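Long-range contacts in oxidoreductase, NAD-binding/iron-sulfur cluster-binding protein (Nitratireductor pacificus pht-3B, PDB 6ZXU), which catalyses reductive dehalogenation, and binds cobalamin and two [4Fe-4S] clusters: residues Glu63-Ala68 with Arg165-Ala169; Val77-Ala81 with Ala170-Met174. All blocks are in the same frame, centred on the assembly; numbering follows the deposited sequence.

Contact 1: Glu63-Ala68 with Arg165-Ala169; sequences EDGFAA and RGTNA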
loop_
_atom_site.group_PDB
_atom_site.type_symbol
_atom_site.label_atom_id
_atom_site.label_comp_id
_atom_site.label_asym_id
_atom_site.label_seq_id
_atom_site.Cartn_x
_atom_site.Cartn_y
_atom_site.Cartn_z
ATOM N N GLU A 63 14.021 -17.313 -16.247
ATOM C CA GLU A 63 14.707 -16.130 -16.745
ATOM C C GLU A 63 13.852 -15.498 -17.806
ATOM O O GLU A 63 12.937 -16.123 -18.330
ATOM C CB GLU A 63 16.059 -16.513 -17.402
ATOM C CG GLU A 63 17.120 -16.961 -16.390
ATOM C CD GLU A 63 17.671 -15.817 -15.509
ATOM O OE1 GLU A 63 18.568 -16.105 -14.622
ATOM O OE2 GLU A 63 17.266 -14.618 -15.738
ATOM N N ASP A 64 14.197 -14.266 -18.166
ATOM C CA ASP A 64 13.540 -13.607 -19.320
ATOM C C ASP A 64 13.926 -14.266 -20.659
ATOM O O ASP A 64 15.059 -14.729 -20.819
ATOM C CB ASP A 64 13.965 -12.151 -19.448
ATOM C CG ASP A 64 13.504 -11.317 -18.308
ATOM O OD1 ASP A 64 14.257 -11.333 -17.286
ATOM O OD2 ASP A 64 12.484 -10.513 -18.482
ATOM N N GLY A 65 12.963 -14.282 -21.594
ATOM C CA GLY A 65 13.175 -14.783 -22.962
ATOM C C GLY A 65 14.100 -13.905 -23.792
ATOM O O GLY A 65 14.955 -14.424 -24.511
ATOM N N PHE A 66 13.957 -12.578 -23.648
ATOM C CA PHE A 66 14.720 -11.611 -24.415
ATOM C C PHE A 66 15.654 -10.843 -23.530
ATOM O O PHE A 66 15.484 -10.750 -22.310
ATOM C CB PHE A 66 13.799 -10.624 -25.123
ATOM C CG PHE A 66 12.594 -11.275 -25.730
ATOM C CD1 PHE A 66 11.444 -11.461 -24.977
ATOM C CD2 PHE A 66 12.633 -11.756 -27.052
ATOM C CE1 PHE A 66 10.325 -12.063 -25.543
ATOM C CE2 PHE A 66 11.528 -12.375 -27.611
ATOM C CZ PHE A 66 10.364 -12.521 -26.858
ATOM N N ALA A 67 16.641 -10.254 -24.196
ATOM C CA ALA A 67 17.546 -9.333 -23.537
ATOM C C ALA A 67 16.963 -7.895 -23.418
ATOM O O ALA A 67 16.139 -7.440 -24.220
ATOM C CB ALA A 67 18.883 -9.313 -24.252
ATOM N N ALA A 68 17.379 -7.214 -22.363
ATOM C CA ALA A 68 16.986 -5.830 -22.125
ATOM C C ALA A 68 17.953 -4.871 -22.839
ATOM O O ALA A 68 19.158 -5.046 -22.781
ATOM C CB ALA A 68 17.012 -5.528 -20.636
ATOM N N ARG A 165 10.652 -4.927 -21.620
ATOM C CA ARG A 165 11.125 -6.212 -22.187
ATOM C C ARG A 165 12.498 -6.618 -21.702
ATOM O O ARG A 165 13.397 -5.786 -21.661
ATOM C CB ARG A 165 11.113 -6.154 -23.721
ATOM C CG ARG A 165 11.143 -7.551 -24.343
ATOM C CD ARG A 165 10.222 -7.612 -25.557
ATOM N NE ARG A 165 8.776 -7.538 -25.193
ATOM C CZ ARG A 165 7.779 -7.170 -26.030
ATOM N NH1 ARG A 165 8.028 -6.842 -27.328
ATOM N NH2 ARG A 165 6.510 -7.114 -25.552
ATOM N N GLY A 166 12.615 -7.847 -21.224
ATOM C CA GLY A 166 13.853 -8.327 -20.707
ATOM C C GLY A 166 14.199 -7.934 -19.275
ATOM O O GLY A 166 15.271 -8.277 -18.804
ATOM N N THR A 167 13.318 -7.227 -18.561
ATOM C CA THR A 167 13.629 -6.766 -17.213
ATOM C C THR A 167 12.900 -7.564 -16.099
ATOM O O THR A 167 13.040 -7.242 -14.950
ATOM C CB THR A 167 13.230 -5.290 -17.026
ATOM O OG1 THR A 167 11.795 -5.185 -17.074
ATOM C CG2 THR A 167 13.861 -4.416 -18.104
ATOM N N ASN A 168 12.259 -8.632 -16.443
ATOM C CA ASN A 168 11.352 -9.259 -15.494
ATOM C C ASN A 168 12.045 -9.974 -14.371
ATOM O O ASN A 168 11.670 -9.858 -13.210
ATOM C CB ASN A 168 10.400 -10.177 -16.243
ATOM C CG ASN A 168 8.981 -10.066 -15.743
ATOM O OD1 ASN A 168 8.731 -9.823 -14.554
ATOM N ND2 ASN A 168 8.060 -10.201 -16.624
ATOM N N ALA A 169 13.135 -10.635 -14.666
ATOM C CA ALA A 169 13.881 -11.327 -13.615
ATOM C C ALA A 169 14.514 -10.385 -12.658
ATOM O O ALA A 169 14.509 -10.605 -11.461
ATOM C CB ALA A 169 14.945 -12.214 -14.237
#
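The backbone N of N168 donates to OD2 of D64 over 2.8 Å, meeting the syn lone pair of that oxygen with an N-H...O angle of 150°. The other carboxylate oxygen takes the next amide along: A169 N donates to D64 OD1 at 2.9 Å and 161°, again from the syn side but tilted out of the carboxylate plane. One side chain from the loop ahead of helix 74-85 thus occupies two successive N-H groups in the first turn of helix 168-190. The carboxylate is brought there by a chi1 of -66°, which sets CG beside the backbone N of D64 and opposite its carbonyl carbon. T167, in the N-cap position, makes no capping bond itself; its OG1 bonds to I164 O and Y389 OH. The CB of N168 faces D64, but its amide serves other partners, ND2 bonding to G151 O and E153 OE2. Further along, the backbones come close where F66 O lies 3.3 Å from G166 CA. A CB on G166 would strike A68 N and A67 C, and the positive phi of this residue suits glycine on its own account. F66 and R165 run side by side in the same direction, with F66 CD1 4.0 Å from R165 CG, while A68 packs its CB 3.7 Å from G166 O. At the other end of the contact E63 OE2 touches the methyl CB of A169 at 3.7 Å, and E63 OE1 forms a salt bridge with R233. Two amides at a helix start that lack acceptors within their own turn are met here by a single carboxylate, whose negative charge the helix end probably stabilises in its ionised form.

Contact 2: Val77-Ala81 with Ala170-Met174; sequences VEEYA and ARTDM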
loop_
_atom_site.group_PDB
_atom_site.type_symbol
_atom_site.label_atom_id
_atom_site.label_comp_id
_atom_site.label_asym_id
_atom_site.label_seq_id
_atom_site.Cartn_x
_atom_site.Cartn_y
_atom_site.Cartn_z
ATOM N N VAL A 77 15.849 -1.051 -11.501
ATOM C CA VAL A 77 15.482 -2.132 -10.581
ATOM C C VAL A 77 16.689 -2.753 -9.967
ATOM O O VAL A 77 16.610 -3.225 -8.841
ATOM C CB VAL A 77 14.539 -3.183 -11.190
ATOM C CG1 VAL A 77 13.205 -2.533 -11.462
ATOM C CG2 VAL A 77 15.064 -3.773 -12.503
ATOM N N GLU A 78 17.798 -2.799 -10.720
ATOM C CA GLU A 78 19.083 -3.320 -10.164
ATOM C C GLU A 78 19.590 -2.436 -9.041
ATOM O O GLU A 78 20.080 -2.907 -8.041
ATOM C CB GLU A 78 20.123 -3.443 -11.247
ATOM C CG GLU A 78 19.853 -4.626 -12.170
ATOM C CD GLU A 78 20.915 -4.740 -13.300
ATOM O OE1 GLU A 78 21.332 -5.909 -13.669
ATOM O OE2 GLU A 78 21.405 -3.656 -13.774
ATOM N N GLU A 79 19.427 -1.137 -9.164
ATOM C CA GLU A 79 19.845 -0.270 -8.106
ATOM C C GLU A 79 19.039 -0.441 -6.845
ATOM O O GLU A 79 19.580 -0.416 -5.759
ATOM C CB GLU A 79 19.768 1.191 -8.574
ATOM C CG GLU A 79 20.295 2.096 -7.492
ATOM C CD GLU A 79 20.052 3.578 -7.777
ATOM O OE1 GLU A 79 19.127 3.892 -8.603
ATOM O OE2 GLU A 79 20.787 4.424 -7.141
ATOM N N TYR A 80 17.711 -0.609 -6.961
ATOM C CA TYR A 80 16.901 -0.772 -5.734
ATOM C C TYR A 80 17.162 -2.159 -5.117
ATOM O O TYR A 80 17.161 -2.303 -3.908
ATOM C CB TYR A 80 15.395 -0.519 -6.032
ATOM C CG TYR A 80 15.108 0.974 -6.068
ATOM C CD1 TYR A 80 15.329 1.703 -7.218
ATOM C CD2 TYR A 80 14.594 1.629 -4.986
ATOM C CE1 TYR A 80 15.119 3.080 -7.276
ATOM C CE2 TYR A 80 14.393 3.025 -5.019
ATOM C CZ TYR A 80 14.702 3.730 -6.144
ATOM O OH TYR A 80 14.484 5.123 -6.221
ATOM N N ALA A 81 17.401 -3.168 -5.935
ATOM C CA ALA A 81 17.813 -4.490 -5.400
ATOM C C ALA A 81 19.092 -4.379 -4.581
ATOM O O ALA A 81 19.198 -4.982 -3.521
ATOM C CB ALA A 81 17.982 -5.485 -6.568
ATOM N N ALA A 170 15.019 -9.275 -13.157
ATOM C CA ALA A 170 15.568 -8.203 -12.269
ATOM C C ALA A 170 14.493 -7.437 -11.479
ATOM O O ALA A 170 14.634 -7.190 -10.309
ATOM C CB ALA A 170 16.385 -7.220 -13.095
ATOM N N ARG A 171 13.387 -7.115 -12.137
ATOM C CA ARG A 171 12.204 -6.567 -11.476
ATOM C C ARG A 171 11.706 -7.511 -10.361
ATOM O O ARG A 171 11.469 -7.104 -9.240
ATOM C CB ARG A 171 11.123 -6.324 -12.530
ATOM C CG ARG A 171 9.729 -5.900 -12.048
ATOM C CD ARG A 171 8.890 -7.143 -11.939
ATOM N NE ARG A 171 7.470 -6.980 -11.717
ATOM C CZ ARG A 171 6.738 -7.901 -11.129
ATOM N NH1 ARG A 171 7.255 -9.066 -10.778
ATOM N NH2 ARG A 171 5.450 -7.708 -10.973
ATOM N N THR A 172 11.544 -8.765 -10.694
ATOM C CA THR A 172 11.062 -9.722 -9.720
ATOM C C THR A 172 12.129 -10.037 -8.650
ATOM O O THR A 172 11.790 -10.172 -7.473
ATOM C CB THR A 172 10.571 -10.943 -10.448
ATOM O OG1 THR A 172 9.664 -10.552 -11.503
ATOM C CG2 THR A 172 9.888 -11.878 -9.483
ATOM N N ASP A 173 13.392 -10.108 -9.021
ATOM C CA ASP A 173 14.451 -10.151 -7.982
ATOM C C ASP A 173 14.386 -9.004 -6.997
ATOM O O ASP A 173 14.588 -9.186 -5.786
ATOM C CB ASP A 173 15.863 -10.237 -8.601
ATOM C CG ASP A 173 16.240 -11.637 -9.055
ATOM O OD1 ASP A 173 15.549 -12.650 -8.698
ATOM O OD2 ASP A 173 17.221 -11.746 -9.809
ATOM N N MET A 174 14.201 -7.794 -7.502
ATOM C CA MET A 174 14.052 -6.622 -6.597
ATOM C C MET A 174 12.961 -6.830 -5.543
ATOM O O MET A 174 13.139 -6.558 -4.344
ATOM C CB MET A 174 13.744 -5.346 -7.441
ATOM C CG MET A 174 13.565 -4.109 -6.608
ATOM S SD MET A 174 12.867 -2.716 -7.595
ATOM C CE MET A 174 11.254 -3.423 -8.110
HETATM O O HOH W 1 17.130 -6.420 -9.749
#
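M174 reaches from helix 168-190 across to V77, Y80 and A81 of helix 74-85, in a nearly parallel pair of helices whose axes approach to 8.6 Å at an angle of 24°. Its CB lies 3.8 Å from V77 O, beside the methyl of A81. With CG anti to the backbone N (chi1 180°) the chain runs straight at the partner helix, and CG comes 4.0 Å from A81 N. SD then settles against two residues one turn apart: it is 3.7 Å from Y80 CB and 3.9 Å from V77 CG1. A bend at the last torsion of M174 (chi3 61°) turns CE to the same V77 methyl; the two side chains as a whole cross at about a right angle. The other valine methyl serves the turn before: V77 CG2 meets A170 CB at 3.7 Å and also rests against R171 N. An alanine in place of M174 would remove CG, SD and CE, and would probably cost V77 CG1 and Y80 CB their contact with the sulfur and open a gap between the helices. V462 of helix 445-469 covers this seam, touching V77, Y80 and M174, and F84 also touches M174. R171 points away from helix 74-85; its NH1 bonds to T172 OG1 and its guanidinium makes a cation-pi contact with Y389. The direct contact between the segments is thus apolar, a small hydrophobic seam built from valine, alanine, methionine and the CB of tyrosine. Its polar element is a water at the seam, which donates to A170 O at 2.7 Å and, only weakly, to V77 O, a carbonyl that already accepts the helical N-H of A81.

Contacts 1 and 2 follow one another on helix 168-190: A169 ends the first and A170 begins the second, with centres about 12 Å apart. Their segments alternate along the chain, so the loop 63-68 meets the start of the helix and helix 74-85 then runs beside its next turn. R233 and Y389 are partners of both: R233 pairs with E63 in contact 1 and D173 in contact 2, and Y389 bonds to T167 and R171. The polar contact 1 lies further out, its centre about 26 Å from the chain centre against about 19 Å for the apolar contact 2. Both are away from the cobalamin and cluster sites.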